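Long-range contact in putative lipoprotein (Campylobacter jejuni subsp. jejuni, PDB 2G5G), which binds cofacial heme, with tyrosine as a ligand, in a manner linked to its dimerization, and probably serves in bacterial heme transport: residues V167-L171 against K226-I230. Residues are numbered along the deposited sequence; the frame is centred on the assembly and turned at random.
Sequences VKKQL and KKIGI
Side-chain packing with no hydrogen bond between the segments joins a helical turn, 167-171, to the loop 226-230. V167, Q170 and L171, spaced i, i+3 and i+4, form one face of the turn, closed by L171 N to V167 O at 2.9 Å. Against it I228 (phi/psi -134/-8) follows near-helical K227, and G229 (-111/-155) leads away. I228, the most deeply covered residue, points toward the helix with chi1 p and chi2 t. Its CG2 lies 3.7 Å from Q170 CB and its CD1 3.9 Å from L171 CD2. Q170 (chi1 m, chi2 t) also points across, over I228 and beside aliphatic K227, whose NZ is salt-bridged to D254. V167 CA approaches I228 CA to 5.4 Å, and V167 CG1 sits 3.8 Å from I228 O. This helix-on-loop packing of the ChaN-family fold, centred on one apolar side chain, lies near the heme pocket but outside it, the L171 side chain about 11 Å from a heme. Helix 165-179 thereby rests on the connection between helices 221-224 and 230-236, V167 also touching L232 of the latter and Q198 of helix 187-210.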
loop_
_atom_site.group_PDB
_atom_site.type_symbol
_atom_site.label_atom_id
_atom_site.label_comp_id
_atom_site.label_asym_id
_atom_site.label_seq_id
_atom_site.Cartn_x
_atom_site.Cartn_y
_atom_site.Cartn_z
ATOM N N VAL A 167 8.979 19.346 -10.436
ATOM C CA VAL A 167 8.814 17.930 -10.826
ATOM C C VAL A 167 7.974 17.136 -9.809
ATOM O O VAL A 167 7.005 16.438 -10.187
ATOM C CB VAL A 167 10.198 17.267 -11.047
ATOM C CG1 VAL A 167 10.050 15.734 -11.185
ATOM C CG2 VAL A 167 10.883 17.909 -12.308
ATOM N N LYS A 168 8.350 17.249 -8.535
ATOM C CA LYS A 168 7.638 16.570 -7.437
ATOM C C LYS A 168 6.168 16.933 -7.360
ATOM O O LYS A 168 5.342 16.070 -7.117
ATOM C CB LYS A 168 8.311 16.820 -6.090
ATOM C CG LYS A 168 9.576 16.040 -5.899
ATOM C CD LYS A 168 10.262 16.449 -4.620
ATOM C CE LYS A 168 11.454 15.541 -4.356
ATOM N NZ LYS A 168 12.508 16.269 -3.600
ATOM N N LYS A 169 5.847 18.213 -7.565
ATOM C CA LYS A 169 4.431 18.656 -7.556
ATOM C C LYS A 169 3.671 18.108 -8.755
ATOM O O LYS A 169 2.512 17.709 -8.633
ATOM C CB LYS A 169 4.331 20.184 -7.538
ATOM C CG LYS A 169 2.958 20.685 -7.088
ATOM C CD LYS A 169 2.059 20.978 -8.269
ATOM C CE LYS A 169 0.910 21.951 -7.877
ATOM N NZ LYS A 169 0.424 21.731 -6.474
ATOM N N GLN A 170 4.312 18.075 -9.926
ATOM C CA GLN A 170 3.657 17.483 -11.088
ATOM C C GLN A 170 3.366 16.016 -10.823
ATOM O O GLN A 170 2.312 15.527 -11.194
ATOM C CB GLN A 170 4.479 17.625 -12.375
ATOM C CG GLN A 170 4.567 19.055 -12.923
ATOM C CD GLN A 170 5.576 19.164 -14.067
ATOM O OE1 GLN A 170 6.731 19.534 -13.858
ATOM N NE2 GLN A 170 5.142 18.824 -15.271
ATOM N N LEU A 171 4.324 15.319 -10.208
ATOM C CA LEU A 171 4.145 13.919 -9.856
ATOM C C LEU A 171 3.042 13.756 -8.791
ATOM O O LEU A 171 2.245 12.829 -8.855
ATOM C CB LEU A 171 5.472 13.322 -9.361
ATOM C CG LEU A 171 6.464 12.855 -10.464
ATOM C CD1 LEU A 171 7.752 12.356 -9.832
ATOM C CD2 LEU A 171 5.875 11.789 -11.382
ATOM N N LYS A 226 9.948 13.197 -20.630
ATOM C CA LYS A 226 11.040 14.119 -20.496
ATOM C C LYS A 226 10.773 15.229 -19.465
ATOM O O LYS A 226 11.704 15.873 -19.042
ATOM C CB LYS A 226 11.318 14.768 -21.849
ATOM C CG LYS A 226 11.934 13.788 -22.870
ATOM C CD LYS A 226 11.893 14.401 -24.245
ATOM C CE LYS A 226 12.871 15.547 -24.388
ATOM N NZ LYS A 226 12.789 16.170 -25.732
ATOM N N LYS A 227 9.509 15.483 -19.139
ATOM C CA LYS A 227 9.130 16.544 -18.180
ATOM C C LYS A 227 9.312 16.156 -16.711
ATOM O O LYS A 227 9.680 16.988 -15.896
ATOM C CB LYS A 227 7.668 16.924 -18.375
ATOM C CG LYS A 227 7.332 17.496 -19.753
ATOM C CD LYS A 227 5.824 17.633 -19.937
ATOM C CE LYS A 227 5.221 18.749 -19.072
ATOM N NZ LYS A 227 3.709 18.718 -19.247
ATOM N N ILE A 228 9.037 14.898 -16.375
ATOM C CA ILE A 228 8.966 14.475 -14.964
ATOM C C ILE A 228 9.715 13.163 -14.674
ATOM O O ILE A 228 9.795 12.748 -13.514
ATOM C CB ILE A 228 7.505 14.255 -14.530
ATOM C CG1 ILE A 228 6.842 13.195 -15.428
ATOM C CG2 ILE A 228 6.731 15.611 -14.499
ATOM C CD1 ILE A 228 5.429 12.825 -15.079
ATOM N N GLY A 229 10.188 12.489 -15.725
ATOM C CA GLY A 229 10.648 11.094 -15.577
ATOM C C GLY A 229 12.131 10.804 -15.723
ATOM O O GLY A 229 13.004 11.655 -15.510
ATOM N N ILE A 230 12.399 9.558 -16.093
ATOM C CA ILE A 230 13.757 9.064 -16.321
ATOM C C ILE A 230 14.751 10.007 -17.052
ATOM O O ILE A 230 15.893 10.109 -16.619
ATOM C CB ILE A 230 13.717 7.692 -17.021
ATOM C CG1 ILE A 230 12.994 6.682 -16.093
ATOM C CG2 ILE A 230 15.174 7.224 -17.426
ATOM C CD1 ILE A 230 12.377 5.489 -16.826
#